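Long-range contact in haemagglutinin I (Physarum polycephalum, PDB 3A5P), which is a lectin named for agglutinating red blood cells, probably binding carbohydrate through a minimal domain of the legume lectin fold: residues A[8-13]-A[77-82]. Residues are numbered along the deposited sequence; the frame is centred on the assembly and turned at random.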
loop_
_atom_site.group_PDB
_atom_site.type_symbol
_atom_site.label_atom_id
_atom_site.label_comp_id
_atom_site.label_asym_id
_atom_site.label_seq_id
_atom_site.Cartn_x
_atom_site.Cartn_y
_atom_site.Cartn_z
ATOM N N VAL A 8 -6.333 -4.287 -15.012
ATOM C CA VAL A 8 -6.710 -5.386 -15.908
ATOM C C VAL A 8 -5.994 -6.615 -15.388
ATOM O O VAL A 8 -4.761 -6.637 -15.334
ATOM C CB VAL A 8 -6.322 -5.109 -17.402
ATOM C CG1 VAL A 8 -6.640 -6.297 -18.276
ATOM C CG2 VAL A 8 -7.027 -3.846 -17.938
ATOM N N ASP A 9 -6.780 -7.611 -14.978
ATOM C CA ASP A 9 -6.251 -8.820 -14.374
ATOM C C ASP A 9 -6.129 -9.940 -15.413
ATOM O O ASP A 9 -7.080 -10.688 -15.654
ATOM C CB ASP A 9 -7.164 -9.253 -13.224
ATOM C CG ASP A 9 -6.657 -10.495 -12.487
ATOM O OD1 ASP A 9 -5.531 -10.968 -12.742
ATOM O OD2 ASP A 9 -7.409 -10.999 -11.629
ATOM N N ASN A 10 -4.964 -10.032 -16.040
ATOM C CA ASN A 10 -4.670 -11.167 -16.919
ATOM C C ASN A 10 -3.728 -12.161 -16.257
ATOM O O ASN A 10 -2.974 -12.870 -16.930
ATOM C CB ASN A 10 -4.132 -10.703 -18.274
ATOM C CG ASN A 10 -5.189 -10.002 -19.097
ATOM O OD1 ASN A 10 -6.385 -10.271 -18.942
ATOM N ND2 ASN A 10 -4.771 -9.052 -19.922
ATOM N N ALA A 11 -3.781 -12.205 -14.931
ATOM C CA ALA A 11 -2.817 -12.980 -14.155
ATOM C C ALA A 11 -3.511 -14.025 -13.283
ATOM O O ALA A 11 -2.855 -14.790 -12.572
ATOM C CB ALA A 11 -1.959 -12.056 -13.304
ATOM N N GLY A 12 -4.841 -14.052 -13.341
ATOM C CA GLY A 12 -5.637 -14.959 -12.517
ATOM C C GLY A 12 -5.517 -14.595 -11.046
ATOM O O GLY A 12 -5.531 -15.470 -10.173
ATOM N N LEU A 13 -5.368 -13.299 -10.765
ATOM C CA LEU A 13 -5.150 -12.873 -9.402
ATOM C C LEU A 13 -6.458 -12.806 -8.616
ATOM O O LEU A 13 -6.446 -12.991 -7.402
ATOM C CB LEU A 13 -4.411 -11.527 -9.359
ATOM C CG LEU A 13 -2.902 -11.591 -9.622
ATOM C CD1 LEU A 13 -2.382 -10.184 -9.950
ATOM C CD2 LEU A 13 -2.146 -12.220 -8.441
ATOM N N THR A 77 -3.600 2.710 -16.728
ATOM C CA THR A 77 -4.091 1.331 -16.741
ATOM C C THR A 77 -2.941 0.394 -16.398
ATOM O O THR A 77 -1.913 0.409 -17.078
ATOM C CB THR A 77 -4.695 0.965 -18.114
ATOM O OG1 THR A 77 -5.788 1.855 -18.391
ATOM C CG2 THR A 77 -5.206 -0.503 -18.085
ATOM N N ALA A 78 -3.118 -0.407 -15.342
ATOM C CA ALA A 78 -2.117 -1.408 -14.949
ATOM C C ALA A 78 -2.633 -2.781 -15.335
ATOM O O ALA A 78 -3.680 -3.219 -14.828
ATOM C CB ALA A 78 -1.831 -1.334 -13.449
ATOM N N THR A 79 -1.894 -3.453 -16.221
ATOM C CA THR A 79 -2.266 -4.790 -16.695
ATOM C C THR A 79 -1.348 -5.832 -16.064
ATOM O O THR A 79 -0.117 -5.775 -16.218
ATOM C CB THR A 79 -2.253 -4.909 -18.258
ATOM O OG1 THR A 79 -3.110 -3.907 -18.821
ATOM C CG2 THR A 79 -2.741 -6.321 -18.724
ATOM N N PHE A 80 -1.970 -6.792 -15.387
ATOM C CA PHE A 80 -1.251 -7.825 -14.657
ATOM C C PHE A 80 -1.163 -9.124 -15.431
ATOM O O PHE A 80 -2.147 -9.581 -15.964
ATOM C CB PHE A 80 -1.929 -8.038 -13.304
ATOM C CG PHE A 80 -1.747 -6.867 -12.387
ATOM C CD1 PHE A 80 -0.739 -6.882 -11.418
ATOM C CD2 PHE A 80 -2.529 -5.723 -12.545
ATOM C CE1 PHE A 80 -0.556 -5.766 -10.574
ATOM C CE2 PHE A 80 -2.342 -4.585 -11.722
ATOM C CZ PHE A 80 -1.353 -4.620 -10.744
ATOM N N THR A 81 0.032 -9.695 -15.503
ATOM C CA THR A 81 0.179 -11.060 -16.045
ATOM C C THR A 81 0.986 -11.903 -15.057
ATOM O O THR A 81 1.674 -11.350 -14.171
ATOM C CB THR A 81 0.818 -11.045 -17.452
ATOM O OG1 THR A 81 1.938 -10.143 -17.456
ATOM C CG2 THR A 81 -0.236 -10.615 -18.504
ATOM N N ALA A 82 0.900 -13.224 -15.219
ATOM C CA ALA A 82 1.518 -14.177 -14.298
ATOM C C ALA A 82 3.016 -13.905 -14.142
ATOM O O ALA A 82 3.683 -13.425 -15.078
ATOM C CB ALA A 82 1.307 -15.614 -14.785
HETATM O O HOH W 1 -0.705 -14.317 -17.230
#
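Val8 and its neighbours on strand 3-10 pair in parallel with Thr79 and Phe80 on strand 74-81. Val8 N donates to Ala78 O at 2.9 Å. Phe80 N donates to Val8 O at 2.8 Å, almost straight at 174°. The third bond, Asn10 N to Phe80 O, is weak and bent, with an N-H...O angle of 126°. Further on, a water links the two segments, donating to Asn10 O and accepting from Ala82 N.

On the face that carries Val8 and Thr79, the two side chains lie side by side and point the same way. Val8 CG1 is anti to the backbone N (chi1 176°) and rests on Thr79 CG2. Val8 CG2 reaches Thr77, two residues before Thr79, and meets Thr77 CG2 at 3.8 Å.

Phe80 points to the other face, into the packed interior between the sheets. Val8 O lies at the ring edge, near its plane, 3.7 Å from Phe80 CD2. Leu13 crosses Phe80 at about a right angle, and its CD1 comes within 4.0 Å of Phe80 CD1. Ala11 CB packs against Phe80 CB and the backbone of Thr81. Leu17, Val32 and Val34 of the facing sheet also touch Phe80.

The turn after strand 3-10 is held by Asp9. Its OD1 accepts twice: from Ala11 N, on the anti side and out of the carboxylate plane, and from Leu13 N through the syn lone pair. Asp9 OD2 accepts a hydrogen bond from the backbone N of Gly14. These bonds bring Leu13 back to Phe80. The bond from Ala11 N makes an Asx turn, at the end of an outermost strand of this chain's four-stranded sheet. The two packed sheets form a beta sandwich, consistent with a legume lectin fold.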